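Local structure of beta-lactamase/D-alanine Carboxypeptidase (Yersinia pestis, 3RJU) at residues A[308-312]-A[324-329]. The protein is probably a serine hydrolase of the beta-lactamase and penicillin-binding protein family, acting as a beta-lactamase or D-alanine carboxypeptidase. Sequence-based numbering, arbitrary orientation.
Sequences GFITY and FVVVTR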
loop_
_atom_site.group_PDB
_atom_site.type_symbol
_atom_site.label_atom_id
_atom_site.label_comp_id
_atom_site.label_asym_id
_atom_site.label_seq_id
_atom_site.Cartn_x
_atom_site.Cartn_y
_atom_site.Cartn_z
ATOM N N GLY A 308 -6.356 4.226 -12.842
ATOM C CA GLY A 308 -7.041 3.153 -13.545
ATOM C C GLY A 308 -6.811 1.780 -12.935
ATOM O O GLY A 308 -7.368 0.784 -13.419
ATOM N N PHE A 309 -5.989 1.723 -11.878
ATOM C CA PHE A 309 -5.709 0.470 -11.166
ATOM C C PHE A 309 -6.426 0.447 -9.834
ATOM O O PHE A 309 -6.539 1.483 -9.166
ATOM C CB PHE A 309 -4.210 0.307 -10.879
ATOM C CG PHE A 309 -3.392 -0.022 -12.094
ATOM C CD1 PHE A 309 -3.065 -1.345 -12.403
ATOM C CD2 PHE A 309 -2.995 0.986 -12.955
ATOM C CE1 PHE A 309 -2.330 -1.649 -13.531
ATOM C CE2 PHE A 309 -2.250 0.690 -14.090
ATOM C CZ PHE A 309 -1.927 -0.636 -14.377
ATOM N N ILE A 310 -6.872 -0.739 -9.435
ATOM C CA ILE A 310 -7.242 -0.988 -8.044
ATOM C C ILE A 310 -6.486 -2.215 -7.538
ATOM O O ILE A 310 -6.279 -3.188 -8.277
ATOM C CB ILE A 310 -8.761 -1.147 -7.824
ATOM C CG1 ILE A 310 -9.369 -2.210 -8.758
ATOM C CG2 ILE A 310 -9.458 0.220 -7.962
ATOM C CD1 ILE A 310 -10.816 -2.516 -8.397
ATOM N N THR A 311 -6.052 -2.161 -6.281
ATOM C CA THR A 311 -5.261 -3.229 -5.709
ATOM C C THR A 311 -5.751 -3.547 -4.314
ATOM O O THR A 311 -6.344 -2.709 -3.630
ATOM C CB THR A 311 -3.758 -2.849 -5.607
ATOM O OG1 THR A 311 -3.636 -1.555 -5.016
ATOM C CG2 THR A 311 -3.101 -2.808 -6.982
ATOM N N TYR A 312 -5.510 -4.776 -3.893
ATOM C CA TYR A 312 -5.878 -5.178 -2.549
ATOM C C TYR A 312 -4.969 -6.307 -2.123
ATOM O O TYR A 312 -4.672 -7.226 -2.908
ATOM C CB TYR A 312 -7.340 -5.618 -2.527
ATOM C CG TYR A 312 -7.910 -5.999 -1.173
ATOM C CD1 TYR A 312 -7.889 -5.095 -0.096
ATOM C CD2 TYR A 312 -8.491 -7.259 -0.970
ATOM C CE1 TYR A 312 -8.436 -5.438 1.135
ATOM C CE2 TYR A 312 -9.042 -7.606 0.263
ATOM C CZ TYR A 312 -9.003 -6.697 1.312
ATOM O OH TYR A 312 -9.538 -7.027 2.548
ATOM N N PHE A 324 -2.974 -11.258 -3.066
ATOM C CA PHE A 324 -2.813 -9.950 -3.681
ATOM C C PHE A 324 -3.571 -9.947 -5.006
ATOM O O PHE A 324 -3.455 -10.894 -5.803
ATOM C CB PHE A 324 -1.338 -9.676 -3.982
ATOM C CG PHE A 324 -1.109 -8.431 -4.799
ATOM C CD1 PHE A 324 -1.335 -7.169 -4.241
ATOM C CD2 PHE A 324 -0.664 -8.507 -6.112
ATOM C CE1 PHE A 324 -1.132 -6.009 -4.981
ATOM C CE2 PHE A 324 -0.462 -7.353 -6.857
ATOM C CZ PHE A 324 -0.689 -6.099 -6.284
ATOM N N VAL A 325 -4.316 -8.879 -5.266
ATOM C CA VAL A 325 -5.025 -8.784 -6.526
ATOM C C VAL A 325 -4.838 -7.400 -7.117
ATOM O O VAL A 325 -4.742 -6.405 -6.398
ATOM C CB VAL A 325 -6.554 -9.106 -6.372
ATOM C CG1 VAL A 325 -7.219 -8.104 -5.444
ATOM C CG2 VAL A 325 -7.232 -9.129 -7.728
ATOM N N VAL A 326 -4.738 -7.347 -8.437
ATOM C CA VAL A 326 -4.660 -6.078 -9.133
ATOM C C VAL A 326 -5.645 -6.147 -10.300
ATOM O O VAL A 326 -5.710 -7.162 -11.030
ATOM C CB VAL A 326 -3.223 -5.729 -9.639
ATOM C CG1 VAL A 326 -2.611 -6.871 -10.466
ATOM C CG2 VAL A 326 -3.268 -4.421 -10.447
ATOM N N VAL A 327 -6.430 -5.092 -10.450
ATOM C CA VAL A 327 -7.398 -4.994 -11.533
ATOM C C VAL A 327 -7.247 -3.652 -12.221
ATOM O O VAL A 327 -7.042 -2.630 -11.571
ATOM C CB VAL A 327 -8.847 -5.138 -10.952
ATOM C CG1 VAL A 327 -9.905 -4.419 -11.809
ATOM C CG2 VAL A 327 -9.205 -6.607 -10.705
ATOM N N THR A 328 -7.315 -3.641 -13.546
ATOM C CA THR A 328 -7.520 -2.393 -14.258
ATOM C C THR A 328 -9.036 -2.141 -14.424
ATOM O O THR A 328 -9.799 -3.031 -14.821
ATOM C CB THR A 328 -6.816 -2.409 -15.618
ATOM O OG1 THR A 328 -7.050 -3.679 -16.238
ATOM C CG2 THR A 328 -5.312 -2.201 -15.462
ATOM N N ARG A 329 -9.476 -0.932 -14.087
ATOM C CA ARG A 329 -10.904 -0.611 -14.023
ATOM C C ARG A 329 -11.568 -0.537 -15.395
ATOM O O ARG A 329 -10.976 -0.051 -16.350
ATOM C CB ARG A 329 -11.106 0.754 -13.353
ATOM C CG ARG A 329 -10.675 0.814 -11.879
ATOM C CD ARG A 329 -11.199 2.114 -11.256
ATOM N NE ARG A 329 -12.655 2.080 -11.154
ATOM C CZ ARG A 329 -13.494 2.763 -11.942
ATOM N NH1 ARG A 329 -14.809 2.634 -11.790
ATOM N NH2 ARG A 329 -13.031 3.571 -12.888
#
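F309 and V326 meet on one face of the sheet, F309 CD1 3.7 Å from V326 CG2 near the ring plane. T328 covers a face of that ring: its CG2 sits 3.9 Å from the F309 centroid, a CH-pi contact. I58 packs on F309, V326 and F324. On the reverse face I310 CG1 lies 3.7 Å from V327 CB and Y312 CB 3.8 Å from V325 CG1, all four side chains touching helix 336-349. The strands form a beta hairpin in the central antiparallel sheet of the beta-lactamase/penicillin-binding protein fold; the axes of 309-312 and 324-328 come within 4.8 Å and run antiparallel at 166°. Hydrogen bonds pair I310 N with V327 O and V327 N with I310 O, both 2.9 Å, then Y312 N with V325 O (3.1 Å) and V325 N with Y312 O (2.9 Å). Past the strand ends, R329 N donates to G308 O at 2.8 Å; at G308 (phi 89°, psi -2°) a CB would jam against the preceding carbonyl O, which calls for glycine. Side-chain hydrogen bonds leave the pair: T311 OG1 to I60 O, T328 OG1 to G25 N, Y312 OH to N343 OD1, R329 NH1 to the carbonyls of Q331 and T333.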